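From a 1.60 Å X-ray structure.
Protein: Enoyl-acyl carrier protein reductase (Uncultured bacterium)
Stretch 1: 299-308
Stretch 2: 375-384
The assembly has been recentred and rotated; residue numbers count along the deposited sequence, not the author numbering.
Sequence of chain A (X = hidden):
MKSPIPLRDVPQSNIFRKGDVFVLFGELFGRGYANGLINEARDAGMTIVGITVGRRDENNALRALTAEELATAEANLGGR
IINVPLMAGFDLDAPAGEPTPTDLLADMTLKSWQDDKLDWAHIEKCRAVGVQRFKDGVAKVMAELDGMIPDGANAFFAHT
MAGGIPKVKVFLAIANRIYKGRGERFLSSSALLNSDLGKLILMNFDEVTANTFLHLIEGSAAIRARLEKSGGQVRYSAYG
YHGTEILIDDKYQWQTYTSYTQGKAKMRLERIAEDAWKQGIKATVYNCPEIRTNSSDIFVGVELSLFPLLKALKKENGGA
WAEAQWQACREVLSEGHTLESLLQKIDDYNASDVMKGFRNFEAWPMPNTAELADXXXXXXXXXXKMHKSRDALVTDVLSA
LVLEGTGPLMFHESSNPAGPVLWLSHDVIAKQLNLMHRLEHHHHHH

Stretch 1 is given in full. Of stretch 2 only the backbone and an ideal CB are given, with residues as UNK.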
# COMPACT_ATOMS: atom_id res chain seq x y z
N PHE A 299 10.51 -3.77 -5.42
CA PHE A 299 9.88 -4.29 -6.63
C PHE A 299 10.43 -3.55 -7.84
O PHE A 299 9.77 -2.70 -8.38
CB PHE A 299 8.35 -4.13 -6.57
CG PHE A 299 7.71 -4.77 -5.37
CD1 PHE A 299 8.19 -5.95 -4.84
CD2 PHE A 299 6.60 -4.18 -4.77
CE1 PHE A 299 7.60 -6.53 -3.74
CE2 PHE A 299 5.99 -4.76 -3.67
CZ PHE A 299 6.49 -5.93 -3.15
N VAL A 300 11.65 -3.88 -8.27
CA VAL A 300 12.23 -3.23 -9.44
C VAL A 300 11.34 -3.42 -10.67
O VAL A 300 11.00 -4.55 -11.04
CB VAL A 300 13.65 -3.78 -9.73
CG1 VAL A 300 14.21 -3.23 -11.05
CG2 VAL A 300 14.59 -3.44 -8.59
N GLY A 301 10.90 -2.30 -11.25
CA GLY A 301 10.02 -2.36 -12.40
C GLY A 301 8.62 -1.90 -12.08
O GLY A 301 7.89 -1.56 -12.98
N VAL A 302 8.25 -1.90 -10.80
CA VAL A 302 6.92 -1.44 -10.43
C VAL A 302 6.70 -0.00 -10.95
O VAL A 302 5.59 0.37 -11.40
CB VAL A 302 6.70 -1.53 -8.88
CG1 VAL A 302 7.55 -0.51 -8.11
CG2 VAL A 302 5.19 -1.40 -8.52
N GLU A 303 7.77 0.78 -10.92
CA GLU A 303 7.69 2.19 -11.27
C GLU A 303 7.48 2.41 -12.79
O GLU A 303 7.12 3.51 -13.22
CB GLU A 303 8.97 2.91 -10.80
CG GLU A 303 10.16 2.73 -11.76
CD GLU A 303 10.85 1.39 -11.71
OE1 GLU A 303 10.55 0.55 -10.83
OE2 GLU A 303 11.67 1.14 -12.63
N LEU A 304 7.72 1.37 -13.60
CA LEU A 304 7.50 1.50 -15.03
C LEU A 304 6.05 1.85 -15.30
O LEU A 304 5.76 2.56 -16.29
CB LEU A 304 7.86 0.19 -15.76
CG LEU A 304 9.33 -0.19 -15.67
CD1 LEU A 304 9.52 -1.48 -16.44
CD2 LEU A 304 10.23 0.91 -16.26
N SER A 305 5.16 1.42 -14.40
CA SER A 305 3.74 1.70 -14.59
C SER A 305 3.38 3.17 -14.39
O SER A 305 2.36 3.62 -14.89
CB SER A 305 2.90 0.84 -13.65
OG SER A 305 3.09 -0.55 -13.92
N LEU A 306 4.25 3.91 -13.73
CA LEU A 306 3.92 5.26 -13.28
C LEU A 306 4.20 6.35 -14.33
O LEU A 306 3.49 7.35 -14.39
CB LEU A 306 4.69 5.56 -11.99
CG LEU A 306 4.56 6.93 -11.32
CD1 LEU A 306 3.12 7.20 -10.90
CD2 LEU A 306 5.50 6.93 -10.12
N PHE A 307 5.20 6.14 -15.19
CA PHE A 307 5.58 7.21 -16.14
C PHE A 307 4.45 7.75 -17.03
O PHE A 307 4.39 8.98 -17.26
CB PHE A 307 6.73 6.72 -17.03
CG PHE A 307 7.99 6.43 -16.26
CD1 PHE A 307 8.76 7.46 -15.75
CD2 PHE A 307 8.42 5.13 -16.07
CE1 PHE A 307 9.93 7.20 -15.03
CE2 PHE A 307 9.60 4.85 -15.38
CZ PHE A 307 10.36 5.87 -14.87
N PRO A 308 3.53 6.88 -17.51
CA PRO A 308 2.46 7.43 -18.35
C PRO A 308 1.51 8.39 -17.62
O PRO A 308 0.67 9.00 -18.29
CB PRO A 308 1.71 6.17 -18.83
CG PRO A 308 2.74 5.07 -18.75
CD PRO A 308 3.54 5.40 -17.54
N UNK A 375 12.90 -8.06 -19.81
CA UNK A 375 12.40 -6.80 -20.35
C UNK A 375 12.09 -5.77 -19.25
O UNK A 375 12.33 -4.56 -19.43
CB UNK A 375 11.14 -7.06 -21.18
N UNK A 376 11.57 -6.22 -18.12
CA UNK A 376 11.17 -5.30 -17.04
C UNK A 376 12.40 -4.75 -16.32
O UNK A 376 12.55 -3.54 -16.14
CB UNK A 376 10.25 -6.01 -16.04
N UNK A 377 13.31 -5.63 -15.93
CA UNK A 377 14.50 -5.16 -15.23
C UNK A 377 15.42 -4.39 -16.18
O UNK A 377 16.01 -3.37 -15.79
CB UNK A 377 15.25 -6.34 -14.60
N UNK A 378 15.52 -4.86 -17.42
CA UNK A 378 16.32 -4.17 -18.42
C UNK A 378 15.80 -2.76 -18.66
O UNK A 378 16.58 -1.78 -18.66
CB UNK A 378 16.33 -4.96 -19.73
N UNK A 379 14.49 -2.64 -18.86
CA UNK A 379 13.88 -1.33 -19.12
C UNK A 379 14.03 -0.39 -17.91
O UNK A 379 14.40 0.79 -18.04
CB UNK A 379 12.40 -1.50 -19.47
N UNK A 380 13.74 -0.93 -16.72
CA UNK A 380 13.86 -0.13 -15.51
C UNK A 380 15.29 0.41 -15.33
O UNK A 380 15.52 1.60 -15.04
CB UNK A 380 13.45 -0.96 -14.29
N UNK A 381 16.27 -0.46 -15.53
CA UNK A 381 17.67 -0.09 -15.42
C UNK A 381 18.07 1.00 -16.43
O UNK A 381 18.76 1.97 -16.08
CB UNK A 381 18.54 -1.33 -15.62
N UNK A 382 17.64 0.82 -17.69
CA UNK A 382 17.93 1.80 -18.75
C UNK A 382 17.39 3.19 -18.41
O UNK A 382 18.09 4.23 -18.57
CB UNK A 382 17.33 1.33 -20.08
N UNK A 383 16.16 3.21 -17.93
CA UNK A 383 15.55 4.50 -17.63
C UNK A 383 16.28 5.14 -16.45
O UNK A 383 16.60 6.33 -16.48
CB UNK A 383 14.06 4.34 -17.33
N UNK A 384 16.59 4.37 -15.41
CA UNK A 384 17.38 4.93 -14.33
C UNK A 384 18.72 5.51 -14.81
O UNK A 384 19.15 6.57 -14.34
CB UNK A 384 17.63 3.85 -13.27

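Stretch 2 is helical throughout; 380 and 383 point toward stretch 1. The nearest CA atoms are those of Gly301 and position 380, 5.4 Å apart.

At 375 the CB points sideways and nothing of stretch 1 lies within 5.5 Å. Stretch 1 sets no limit here. The residue is Ile375, and its side chain makes no contact.

At 376 the CB also points sideways, with the ideal CB 4.6 Å from Leu304 CD1. The CA of Gly301 is near and offers no side chain. An unbranched apolar chain such as methionine would suit best; leucine is a less certain fit. It is Met376. Met376 CG packs 3.7 Å from Gly301 CA and 3.9 Å from Leu304 CD1, and Met376 CE reaches 3.4 Å from Val300 O. A CB on Gly301 would clash with Met376 CG.

At 377 the CB points sideways, and the ideal CB is 4.8 Å from Val300 CG1. A longer apolar chain such as leucine, isoleucine or methionine could reach that methyl. It is Ile377, and Ile377 CD1 lies 3.5 Å from Val300 CG1.

Position 378 is out of reach of stretch 1, which gives no preference. It is Gly378.

At 379 the CB is sideways, with the ideal CB 4.2 Å from Leu304 CD1. A small residue with a methyl, such as alanine, valine or threonine, would fit. It is Thr379. Thr379 CG2 sits 4.0 Å from Leu304 CD2, while Thr379 OG1 donates to Ile375 O at 2.5 Å, back along the helix.

Position 380 points toward stretch 1. Its ideal CB is already tight, 3.2 Å from Glu303 OE2, so the side chain should be small. The carboxylate favours a donor; serine is the natural candidate, with alanine possible by size. It is Ser380, with chi1 in t. Ser380 OG donates to Glu303 OE2 at 2.5 Å, a short bond. Glu303 OE1 accepts from Gly301 N at 2.9 Å, so the carboxylate also braces its own turn. Water 1 donates to Glu303 OE2 at 2.8 Å and to Ser380 O at 3.1 Å, a second link.

At 381 the CB points away, and many residues would do. It is Asp381. Position 382 is out of reach and equally free; it is Glu382.

Position 383 points toward stretch 1, with Phe307 CZ 4.7 Å and Leu304 CD2 5.3 Å from the ideal CB. An apolar chain such as leucine, isoleucine or methionine is expected. It is Ile383. Ile383 CG2 meets Phe307 CZ at 3.7 Å and Ile383 CD1 meets Leu304 CD2 at 3.9 Å.

At 384 the CB is sideways. Nothing of stretch 1 lies within 5.5 Å of the ideal CB, so many residues would do. It is Thr384.

Stretch 2 375-384: IMIGTSDEIT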
# COMPACT_ATOMS: atom_id res chain seq x y z
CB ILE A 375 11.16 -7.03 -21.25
CG1 ILE A 375 10.83 -5.76 -22.05
CG2 ILE A 375 9.96 -7.54 -20.47
CD1 ILE A 375 9.66 -5.92 -22.99
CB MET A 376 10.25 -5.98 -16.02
CG MET A 376 9.86 -5.04 -14.89
SD MET A 376 8.65 -5.76 -13.76
CE MET A 376 9.66 -7.03 -13.00
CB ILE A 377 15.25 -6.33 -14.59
CG1 ILE A 377 14.32 -7.11 -13.68
CG2 ILE A 377 16.53 -5.85 -13.89
CD1 ILE A 377 14.02 -6.44 -12.37
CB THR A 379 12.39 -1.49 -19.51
OG1 THR A 379 12.28 -2.35 -20.67
CG2 THR A 379 11.78 -0.14 -19.82
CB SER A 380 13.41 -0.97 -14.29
OG SER A 380 13.72 -0.30 -13.08
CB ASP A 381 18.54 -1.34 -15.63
CG ASP A 381 18.63 -2.22 -14.39
OD1 ASP A 381 17.91 -1.97 -13.39
OD2 ASP A 381 19.39 -3.21 -14.44
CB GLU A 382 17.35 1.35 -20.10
CG GLU A 382 18.05 0.17 -20.76
CD GLU A 382 17.23 -0.43 -21.89
OE1 GLU A 382 16.35 0.27 -22.44
OE2 GLU A 382 17.48 -1.60 -22.26
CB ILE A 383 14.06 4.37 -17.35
CG1 ILE A 383 13.35 4.05 -18.66
CG2 ILE A 383 13.52 5.69 -16.76
CD1 ILE A 383 11.92 3.65 -18.49
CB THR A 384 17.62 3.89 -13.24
OG1 THR A 384 16.35 3.55 -12.68
CG2 THR A 384 18.52 4.46 -12.14
O HOH W 1 12.99 3.09 -14.07
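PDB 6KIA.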